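Side-chain contacts in response regulator aspartate phosphatase H (Bacillus subtilis, PDB 3Q15), which dephosphorylates the sporulation response regulator Spo0F and also acts on the competence regulator ComA, keeping competence and sporulation apart in time: residues Tyr110-Lys115 with Ala148-His153; Lys262-Leu267 with Phe281-Glu286; Arg340-Val345 with Ala356-Lys361. All blocks are in the same frame, centred on the assembly; numbering follows the deposited sequence.

Contact 1: residues Tyr110-Lys115 with Ala148-His153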
loop_
_atom_site.group_PDB
_atom_site.type_symbol
_atom_site.label_atom_id
_atom_site.label_comp_id
_atom_site.label_asym_id
_atom_site.label_seq_id
_atom_site.Cartn_x
_atom_site.Cartn_y
_atom_site.Cartn_z
ATOM N N TYR A 110 3.367 15.500 -5.861
ATOM C CA TYR A 110 4.481 16.354 -5.450
ATOM C C TYR A 110 5.305 15.684 -4.355
ATOM O O TYR A 110 6.538 15.677 -4.402
ATOM C CB TYR A 110 3.983 17.717 -4.979
ATOM C CG TYR A 110 5.078 18.637 -4.484
ATOM C CD1 TYR A 110 5.879 19.344 -5.375
ATOM C CD2 TYR A 110 5.309 18.805 -3.125
ATOM C CE1 TYR A 110 6.886 20.193 -4.922
ATOM C CE2 TYR A 110 6.312 19.648 -2.664
ATOM C CZ TYR A 110 7.096 20.338 -3.567
ATOM O OH TYR A 110 8.093 21.178 -3.113
ATOM N N GLU A 111 4.618 15.122 -3.368
ATOM C CA GLU A 111 5.286 14.397 -2.301
ATOM C C GLU A 111 6.021 13.192 -2.873
ATOM O O GLU A 111 7.158 12.908 -2.493
ATOM C CB GLU A 111 4.280 13.969 -1.233
ATOM C CG GLU A 111 3.596 15.146 -0.530
ATOM C CD GLU A 111 4.564 15.986 0.301
ATOM O OE1 GLU A 111 5.678 15.505 0.600
ATOM O OE2 GLU A 111 4.209 17.130 0.659
ATOM N N PHE A 112 5.371 12.497 -3.800
ATOM C CA PHE A 112 5.973 11.344 -4.461
ATOM C C PHE A 112 7.257 11.730 -5.189
ATOM O O PHE A 112 8.256 11.018 -5.116
ATOM C CB PHE A 112 4.975 10.701 -5.435
ATOM C CG PHE A 112 5.577 9.640 -6.309
ATOM C CD1 PHE A 112 5.699 8.339 -5.856
ATOM C CD2 PHE A 112 6.017 9.944 -7.587
ATOM C CE1 PHE A 112 6.246 7.366 -6.655
ATOM C CE2 PHE A 112 6.566 8.972 -8.391
ATOM C CZ PHE A 112 6.682 7.682 -7.925
ATOM N N ASP A 113 7.231 12.868 -5.875
ATOM C CA ASP A 113 8.385 13.327 -6.647
ATOM C C ASP A 113 9.577 13.743 -5.784
ATOM O O ASP A 113 10.717 13.757 -6.254
ATOM C CB ASP A 113 7.989 14.468 -7.580
ATOM C CG ASP A 113 7.155 13.994 -8.750
ATOM O OD1 ASP A 113 7.236 12.791 -9.080
ATOM O OD2 ASP A 113 6.421 14.819 -9.338
ATOM N N GLN A 114 9.317 14.092 -4.529
ATOM C CA GLN A 114 10.403 14.410 -3.613
ATOM C C GLN A 114 10.664 13.236 -2.677
ATOM O O GLN A 114 11.315 13.380 -1.647
ATOM C CB GLN A 114 10.119 15.696 -2.834
ATOM C CG GLN A 114 9.000 15.609 -1.815
ATOM C CD GLN A 114 8.833 16.912 -1.052
ATOM O OE1 GLN A 114 9.489 17.904 -1.360
ATOM N NE2 GLN A 114 7.956 16.915 -0.052
ATOM N N LYS A 115 10.136 12.077 -3.053
ATOM C CA LYS A 115 10.365 10.833 -2.327
ATOM C C LYS A 115 9.832 10.849 -0.896
ATOM O O LYS A 115 10.304 10.099 -0.043
ATOM C CB LYS A 115 11.856 10.462 -2.348
ATOM C CG LYS A 115 12.453 10.381 -3.748
ATOM C CD LYS A 115 13.902 9.905 -3.731
ATOM C CE LYS A 115 13.993 8.409 -3.484
ATOM N NZ LYS A 115 13.306 7.631 -4.556
ATOM N N ALA A 148 -0.988 3.427 -9.457
ATOM C CA ALA A 148 -0.365 2.112 -9.611
ATOM C C ALA A 148 1.101 2.255 -9.997
ATOM O O ALA A 148 1.967 1.552 -9.471
ATOM C CB ALA A 148 -1.111 1.277 -10.651
ATOM N N GLU A 149 1.374 3.168 -10.923
ATOM C CA GLU A 149 2.741 3.427 -11.356
ATOM C C GLU A 149 3.579 3.957 -10.201
ATOM O O GLU A 149 4.732 3.567 -10.027
ATOM C CB GLU A 149 2.762 4.411 -12.526
ATOM C CG GLU A 149 2.129 3.861 -13.792
ATOM C CD GLU A 149 2.495 4.661 -15.027
ATOM O OE1 GLU A 149 2.956 4.046 -16.017
ATOM O OE2 GLU A 149 2.317 5.898 -15.006
ATOM N N ALA A 150 2.987 4.847 -9.410
ATOM C CA ALA A 150 3.679 5.403 -8.257
ATOM C C ALA A 150 4.023 4.307 -7.256
ATOM O O ALA A 150 5.168 4.193 -6.830
ATOM C CB ALA A 150 2.848 6.492 -7.601
ATOM N N TYR A 151 3.038 3.495 -6.887
ATOM C CA TYR A 151 3.287 2.409 -5.944
ATOM C C TYR A 151 4.349 1.444 -6.471
ATOM O O TYR A 151 5.141 0.899 -5.701
ATOM C CB TYR A 151 1.995 1.656 -5.611
ATOM C CG TYR A 151 1.149 2.332 -4.555
ATOM C CD1 TYR A 151 1.589 2.418 -3.243
ATOM C CD2 TYR A 151 -0.093 2.875 -4.866
ATOM C CE1 TYR A 151 0.825 3.032 -2.269
ATOM C CE2 TYR A 151 -0.871 3.495 -3.895
ATOM C CZ TYR A 151 -0.405 3.568 -2.601
ATOM O OH TYR A 151 -1.166 4.176 -1.634
ATOM N N TYR A 152 4.361 1.231 -7.783
ATOM C CA TYR A 152 5.389 0.396 -8.395
ATOM C C TYR A 152 6.781 0.987 -8.182
ATOM O O TYR A 152 7.698 0.286 -7.759
ATOM C CB TYR A 152 5.116 0.188 -9.888
ATOM C CG TYR A 152 6.295 -0.385 -10.642
ATOM C CD1 TYR A 152 6.652 -1.721 -10.503
ATOM C CD2 TYR A 152 7.052 0.412 -11.492
ATOM C CE1 TYR A 152 7.731 -2.249 -11.191
ATOM C CE2 TYR A 152 8.135 -0.108 -12.185
ATOM C CZ TYR A 152 8.467 -1.437 -12.029
ATOM O OH TYR A 152 9.537 -1.954 -12.716
ATOM N N HIS A 153 6.933 2.277 -8.479
ATOM C CA HIS A 153 8.206 2.964 -8.273
ATOM C C HIS A 153 8.575 2.947 -6.793
ATOM O O HIS A 153 9.752 2.896 -6.435
ATOM C CB HIS A 153 8.136 4.403 -8.791
ATOM C CG HIS A 153 9.439 5.144 -8.712
ATOM N ND1 HIS A 153 10.419 5.032 -9.675
ATOM C CD2 HIS A 153 9.916 6.013 -7.789
ATOM C CE1 HIS A 153 11.447 5.798 -9.347
ATOM N NE2 HIS A 153 11.166 6.406 -8.208
#
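The step from the first to the second predicted TPR repeat is where Phe112 meets Ala150 and His153, the last turn of helix 93-113 lying against the last turn of helix 137-153. In a TPR array the first helices of successive repeats pack side by side in this way. Phe112 sends its ring toward the second helix with CG anti to the backbone N (chi1 171°), and the ring touches two residues one turn apart, Ala150 over a face and His153 at its outer end. Ala150 supplies a methyl: its CB stands 3.6 Å from Phe112 CE1, displaced toward the rim of the ring, a CH-pi contact. The same edge atom, Phe112 CE1, lies 3.4 Å from Ala150 O, so the ring also leans on the backbone of the second helix. At its far end Phe112 CZ comes within 3.6 Å of His153 CD2, while His153 CB sits in the plane of the phenyl ring at its edge, 3.7 Å from Phe112 CZ. The two rings are turned 67° against each other, an oblique pairing. Lys115 reaches in from the end of the first helix, where it takes positive phi as the C-prime residue of a Schellman motif. Its NZ stops 4.4 Å from His153 NE2, too far for a bond, and hydrogen-bonds instead to Tyr117 OH. On another flank of the helix end, Gln114 NE2 donates to Glu111 OE1 from above the carboxylate plane, 2.8 Å away, and Glu111 OE2 is paired with Arg107. Helix 117-128 backs the joint, with Tyr124 touching both Phe112 and Ala150 and Tyr117 touching His153, while Tyr151, on another side of helix 137-153, packs on helix 157-172.

Contact 2: residues Lys262-Leu267 with Phe281-Glu286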
loop_
_atom_site.group_PDB
_atom_site.type_symbol
_atom_site.label_atom_id
_atom_site.label_comp_id
_atom_site.label_asym_id
_atom_site.label_seq_id
_atom_site.Cartn_x
_atom_site.Cartn_y
_atom_site.Cartn_z
ATOM N N LYS A 262 18.248 0.170 -26.577
ATOM C CA LYS A 262 17.732 -0.726 -25.551
ATOM C C LYS A 262 17.576 -2.149 -26.080
ATOM O O LYS A 262 17.881 -3.114 -25.381
ATOM C CB LYS A 262 16.400 -0.210 -25.007
ATOM C CG LYS A 262 15.730 -1.152 -24.019
ATOM C CD LYS A 262 14.685 -0.431 -23.180
ATOM C CE LYS A 262 13.703 0.327 -24.049
ATOM N NZ LYS A 262 12.727 1.085 -23.218
ATOM N N VAL A 263 17.103 -2.273 -27.316
ATOM C CA VAL A 263 16.945 -3.581 -27.942
ATOM C C VAL A 263 18.296 -4.272 -28.137
ATOM O O VAL A 263 18.444 -5.453 -27.833
ATOM C CB VAL A 263 16.213 -3.480 -29.299
ATOM C CG1 VAL A 263 16.255 -4.813 -30.032
ATOM C CG2 VAL A 263 14.778 -3.029 -29.095
ATOM N N LEU A 264 19.282 -3.536 -28.637
ATOM C CA LEU A 264 20.598 -4.115 -28.890
ATOM C C LEU A 264 21.371 -4.457 -27.611
ATOM O O LEU A 264 22.247 -5.322 -27.622
ATOM C CB LEU A 264 21.426 -3.200 -29.796
ATOM C CG LEU A 264 20.891 -3.042 -31.222
ATOM C CD1 LEU A 264 21.748 -2.076 -32.030
ATOM C CD2 LEU A 264 20.811 -4.393 -31.912
ATOM N N PHE A 265 21.054 -3.788 -26.507
ATOM C CA PHE A 265 21.715 -4.107 -25.246
ATOM C C PHE A 265 21.191 -5.418 -24.664
ATOM O O PHE A 265 21.959 -6.219 -24.133
ATOM C CB PHE A 265 21.564 -2.979 -24.223
ATOM C CG PHE A 265 22.043 -3.354 -22.848
ATOM C CD1 PHE A 265 23.392 -3.330 -22.541
ATOM C CD2 PHE A 265 21.146 -3.750 -21.867
ATOM C CE1 PHE A 265 23.842 -3.687 -21.286
ATOM C CE2 PHE A 265 21.592 -4.104 -20.603
ATOM C CZ PHE A 265 22.943 -4.073 -20.315
ATOM N N GLY A 266 19.882 -5.627 -24.758
ATOM C CA GLY A 266 19.283 -6.873 -24.317
ATOM C C GLY A 266 19.820 -8.031 -25.131
ATOM O O GLY A 266 20.238 -9.054 -24.589
ATOM N N LEU A 267 19.814 -7.859 -26.448
ATOM C CA LEU A 267 20.334 -8.868 -27.352
ATOM C C LEU A 267 21.788 -9.197 -27.017
ATOM O O LEU A 267 22.157 -10.365 -26.902
ATOM C CB LEU A 267 20.210 -8.394 -28.802
ATOM C CG LEU A 267 20.627 -9.361 -29.913
ATOM C CD1 LEU A 267 19.972 -10.724 -29.735
ATOM C CD2 LEU A 267 20.291 -8.781 -31.278
ATOM N N PHE A 281 29.444 -8.908 -29.618
ATOM C CA PHE A 281 30.274 -7.726 -29.822
ATOM C C PHE A 281 29.826 -6.936 -31.043
ATOM O O PHE A 281 29.961 -5.713 -31.090
ATOM C CB PHE A 281 31.753 -8.103 -29.937
ATOM C CG PHE A 281 32.415 -8.362 -28.614
ATOM C CD1 PHE A 281 31.658 -8.592 -27.479
ATOM C CD2 PHE A 281 33.793 -8.356 -28.504
ATOM C CE1 PHE A 281 32.263 -8.825 -26.261
ATOM C CE2 PHE A 281 34.403 -8.587 -27.286
ATOM C CZ PHE A 281 33.636 -8.821 -26.164
ATOM N N GLN A 282 29.287 -7.642 -32.028
ATOM C CA GLN A 282 28.774 -7.000 -33.228
ATOM C C GLN A 282 27.628 -6.050 -32.897
ATOM O O GLN A 282 27.604 -4.908 -33.356
ATOM C CB GLN A 282 28.300 -8.051 -34.231
ATOM C CG GLN A 282 27.393 -7.498 -35.315
ATOM C CD GLN A 282 26.755 -8.590 -36.147
ATOM O OE1 GLN A 282 25.545 -8.579 -36.384
ATOM N NE2 GLN A 282 27.567 -9.540 -36.601
ATOM N N PHE A 283 26.676 -6.526 -32.103
ATOM C CA PHE A 283 25.509 -5.720 -31.769
ATOM C C PHE A 283 25.851 -4.656 -30.731
ATOM O O PHE A 283 25.191 -3.621 -30.656
ATOM C CB PHE A 283 24.344 -6.604 -31.299
ATOM C CG PHE A 283 23.854 -7.571 -32.347
ATOM C CD1 PHE A 283 23.214 -7.112 -33.486
ATOM C CD2 PHE A 283 24.035 -8.938 -32.191
ATOM C CE1 PHE A 283 22.763 -7.995 -34.455
ATOM C CE2 PHE A 283 23.585 -9.828 -33.155
ATOM C CZ PHE A 283 22.948 -9.355 -34.289
ATOM N N ILE A 284 26.888 -4.910 -29.941
ATOM C CA ILE A 284 27.377 -3.921 -28.990
ATOM C C ILE A 284 27.937 -2.701 -29.715
ATOM O O ILE A 284 27.583 -1.566 -29.403
ATOM C CB ILE A 284 28.476 -4.495 -28.085
ATOM C CG1 ILE A 284 27.909 -5.601 -27.197
ATOM C CG2 ILE A 284 29.085 -3.390 -27.238
ATOM C CD1 ILE A 284 28.961 -6.317 -26.385
ATOM N N GLU A 285 28.815 -2.941 -30.684
ATOM C CA GLU A 285 29.378 -1.852 -31.471
ATOM C C GLU A 285 28.283 -1.142 -32.257
ATOM O O GLU A 285 28.347 0.067 -32.471
ATOM C CB GLU A 285 30.465 -2.362 -32.422
ATOM C CG GLU A 285 31.734 -2.835 -31.728
ATOM C CD GLU A 285 32.841 -3.182 -32.710
ATOM O OE1 GLU A 285 34.016 -3.238 -32.288
ATOM O OE2 GLU A 285 32.537 -3.399 -33.903
ATOM N N GLU A 286 27.277 -1.899 -32.683
ATOM C CA GLU A 286 26.168 -1.330 -33.437
ATOM C C GLU A 286 25.352 -0.384 -32.565
ATOM O O GLU A 286 24.949 0.689 -33.011
ATOM C CB GLU A 286 25.272 -2.435 -34.004
ATOM C CG GLU A 286 24.086 -1.921 -34.808
ATOM C CD GLU A 286 23.240 -3.040 -35.400
ATOM O OE1 GLU A 286 22.031 -2.814 -35.614
ATOM O OE2 GLU A 286 23.777 -4.139 -35.658
#
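Within the fifth predicted TPR repeat, helices 260-273 and 277-290 form an antiparallel helical hairpin, and Leu264, Leu267, Phe283 and Glu286 meet across it. The axes of the two short segments run at 158° to each other and approach to 8.8 Å. Leu267 places one methyl squarely over the Phe283 ring: CD2 lies 3.7 Å from the ring centroid and only 5° off the normal, so all six ring carbons are at much the same distance from it. This CH-pi contact is set up from both sides, Leu267 holding CG anti to its backbone N (chi1 -176°) and Phe283 turning its own CG anti to the carbonyl carbon. The opposite face of the ring carries Gln282 OE1, above the plane and toward the rim. Leu264 splits its two branches between two partners one turn apart. CD2 goes to the phenyl ring, 4.0 Å from Phe283 CD1, whereas CD1 lies along the glutamate of Glu286 from CG to OE1. No hydrogen bond joins the two segments; Arg253 of helix 238-255 pairs with Glu286 OE1 in a salt bridge, and its side chain also touches Leu264. The extended glutamate thus packs on the leucine while its OE1 also reaches the preceding predicted repeat, and the closest approach of the two side chains is Leu264 CD1 to Glu286 CG, 3.6 Å.

Contact 3: residues Arg340-Val345 with Ala356-Lys361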
loop_
_atom_site.group_PDB
_atom_site.type_symbol
_atom_site.label_atom_id
_atom_site.label_comp_id
_atom_site.label_asym_id
_atom_site.label_seq_id
_atom_site.Cartn_x
_atom_site.Cartn_y
_atom_site.Cartn_z
ATOM N N ARG A 340 26.822 -8.281 -10.623
ATOM C CA ARG A 340 26.326 -9.643 -10.706
ATOM C C ARG A 340 27.006 -10.349 -11.869
ATOM O O ARG A 340 27.490 -11.473 -11.733
ATOM C CB ARG A 340 24.807 -9.661 -10.895
ATOM C CG ARG A 340 24.000 -9.434 -9.618
ATOM C CD ARG A 340 22.506 -9.457 -9.917
ATOM N NE ARG A 340 21.661 -9.243 -8.741
ATOM C CZ ARG A 340 21.149 -10.223 -8.002
ATOM N NH1 ARG A 340 21.403 -11.486 -8.312
ATOM N NH2 ARG A 340 20.382 -9.940 -6.957
ATOM N N SER A 341 27.047 -9.676 -13.011
ATOM C CA SER A 341 27.667 -10.236 -14.204
ATOM C C SER A 341 29.145 -10.516 -13.967
ATOM O O SER A 341 29.615 -11.626 -14.210
ATOM C CB SER A 341 27.484 -9.298 -15.395
ATOM O OG SER A 341 26.108 -8.981 -15.557
ATOM N N ALA A 342 29.868 -9.508 -13.484
ATOM C CA ALA A 342 31.302 -9.645 -13.242
ATOM C C ALA A 342 31.611 -10.840 -12.341
ATOM O O ALA A 342 32.563 -11.577 -12.583
ATOM C CB ALA A 342 31.871 -8.358 -12.653
ATOM N N ALA A 343 30.799 -11.033 -11.306
ATOM C CA ALA A 343 30.999 -12.143 -10.382
ATOM C C ALA A 343 30.881 -13.485 -11.096
ATOM O O ALA A 343 31.642 -14.410 -10.818
ATOM C CB ALA A 343 30.013 -12.067 -9.233
ATOM N N ALA A 344 29.924 -13.586 -12.013
ATOM C CA ALA A 344 29.705 -14.824 -12.753
ATOM C C ALA A 344 30.839 -15.087 -13.741
ATOM O O ALA A 344 31.295 -16.224 -13.895
ATOM C CB ALA A 344 28.366 -14.783 -13.478
ATOM N N VAL A 345 31.293 -14.032 -14.408
ATOM C CA VAL A 345 32.402 -14.154 -15.346
ATOM C C VAL A 345 33.667 -14.647 -14.643
ATOM O O VAL A 345 34.333 -15.560 -15.125
ATOM C CB VAL A 345 32.688 -12.824 -16.070
ATOM C CG1 VAL A 345 33.961 -12.927 -16.908
ATOM C CG2 VAL A 345 31.501 -12.426 -16.937
ATOM N N ALA A 356 34.299 -12.889 -5.242
ATOM C CA ALA A 356 33.869 -12.459 -3.916
ATOM C C ALA A 356 33.814 -10.935 -3.816
ATOM O O ALA A 356 32.876 -10.375 -3.248
ATOM C CB ALA A 356 34.786 -13.036 -2.844
ATOM N N ALA A 357 34.822 -10.269 -4.372
ATOM C CA ALA A 357 34.855 -8.809 -4.374
ATOM C C ALA A 357 33.598 -8.212 -5.012
ATOM O O ALA A 357 33.019 -7.257 -4.492
ATOM C CB ALA A 357 36.106 -8.302 -5.080
ATOM N N PHE A 358 33.180 -8.778 -6.139
ATOM C CA PHE A 358 31.998 -8.278 -6.828
ATOM C C PHE A 358 30.713 -8.644 -6.101
ATOM O O PHE A 358 29.767 -7.866 -6.092
ATOM C CB PHE A 358 31.974 -8.731 -8.288
ATOM C CG PHE A 358 32.933 -7.976 -9.158
ATOM C CD1 PHE A 358 34.150 -8.526 -9.508
ATOM C CD2 PHE A 358 32.629 -6.699 -9.595
ATOM C CE1 PHE A 358 35.039 -7.823 -10.294
ATOM C CE2 PHE A 358 33.514 -5.991 -10.381
ATOM C CZ PHE A 358 34.721 -6.553 -10.730
ATOM N N TYR A 359 30.688 -9.818 -5.478
ATOM C CA TYR A 359 29.540 -10.212 -4.669
ATOM C C TYR A 359 29.316 -9.216 -3.529
ATOM O O TYR A 359 28.178 -8.898 -3.188
ATOM C CB TYR A 359 29.727 -11.626 -4.109
ATOM C CG TYR A 359 29.417 -12.742 -5.087
ATOM C CD1 TYR A 359 28.300 -12.680 -5.906
ATOM C CD2 TYR A 359 30.244 -13.856 -5.189
ATOM C CE1 TYR A 359 28.010 -13.691 -6.795
ATOM C CE2 TYR A 359 29.961 -14.876 -6.082
ATOM C CZ TYR A 359 28.844 -14.787 -6.881
ATOM O OH TYR A 359 28.552 -15.796 -7.771
ATOM N N ARG A 360 30.403 -8.722 -2.943
ATOM C CA ARG A 360 30.298 -7.721 -1.885
ATOM C C ARG A 360 29.746 -6.400 -2.422
ATOM O O ARG A 360 28.996 -5.705 -1.735
ATOM C CB ARG A 360 31.649 -7.494 -1.195
ATOM C CG ARG A 360 32.145 -8.674 -0.363
ATOM C CD ARG A 360 33.296 -8.281 0.586
ATOM N NE ARG A 360 34.437 -7.692 -0.113
ATOM C CZ ARG A 360 35.404 -8.394 -0.697
ATOM N NH1 ARG A 360 35.373 -9.718 -0.667
ATOM N NH2 ARG A 360 36.404 -7.776 -1.316
ATOM N N LYS A 361 30.128 -6.055 -3.647
ATOM C CA LYS A 361 29.610 -4.862 -4.299
ATOM C C LYS A 361 28.115 -5.025 -4.567
ATOM O O LYS A 361 27.348 -4.061 -4.500
ATOM C CB LYS A 361 30.345 -4.592 -5.613
ATOM C CG LYS A 361 31.847 -4.378 -5.479
ATOM C CD LYS A 361 32.462 -3.986 -6.815
ATOM C CE LYS A 361 33.977 -4.133 -6.800
ATOM N NZ LYS A 361 34.619 -3.290 -5.752
#
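Ala342 and Ala343 press their methyls onto the rings of Phe358 and Tyr359, two CH-pi contacts side by side in the helical hairpin of the sixth predicted TPR repeat. Helices 332-348 and 352-372 run antiparallel here, the segment axes 8.1 Å apart at their closest. Both methyl-ring contacts belong to the tight part. Ala342 CB hangs over the centre of the Phe358 ring, 3.5 Å from the centroid and 10° off the normal, and Ala343 CB is 4.0 Å from Phe358 CB, where the backbones come nearest. Having CG anti to the carbonyl carbon (chi1 -75°) swings the phenyl to Ala342, and chi2 near 101° turns its face to the methyl; Ile319 and Leu323 of helix 316-328 pack against it as well. Replacing Phe358 with an alanine would probably leave the methyl of Ala342 without its aromatic partner and open a gap between the hairpin and helix 316-328. Ala343 CB meets Tyr359 nearer the rim, 3.5 Å from Tyr359 CE1. Although buried, this ring lies at a subunit boundary: it meets Tyr359 of the second subunit, and its OH hydrogen-bonds to Glu347 of its own chain. The outer sides are looser. Arg360 and Lys361 are largely exposed, yet Arg360 is partly met by the second subunit, its NH1 forming a salt bridge with Glu347 there. Arg340 points its CB away from the facing helix, and its guanidinium pairs with Glu336. Between the segments themselves there is no hydrogen bond and no charge pair: the small alanines permit the close approach and the aromatic faces fill it, so the join rests on shape and dispersion, while Tyr359 OH, Arg340 and Arg360 NH1 find their polar partners outside the two segments.

How the contacts relate
Following the chain from the N terminus, contact 1 comes first and spans the longest excursion: 32 intervening residues, mostly helical, take the chain through helix 117-128 before it returns to pack predicted repeat 1 on predicted repeat 2. Contact 2 closes a much shorter loop of 13 residues inside predicted repeat 5, and contact 3 one of 10 inside predicted repeat 6. The three follow in series; none nests in or crosses another. Contact 1 therefore ties successive repeats together, whereas contacts 2 and 3 each join the two helices of one hairpin. Contacts 2 and 3 lie about 22 Å apart, centre to centre, with helix 299-310 touching both, and contact 1 lies over 30 Å from either, centre to centre.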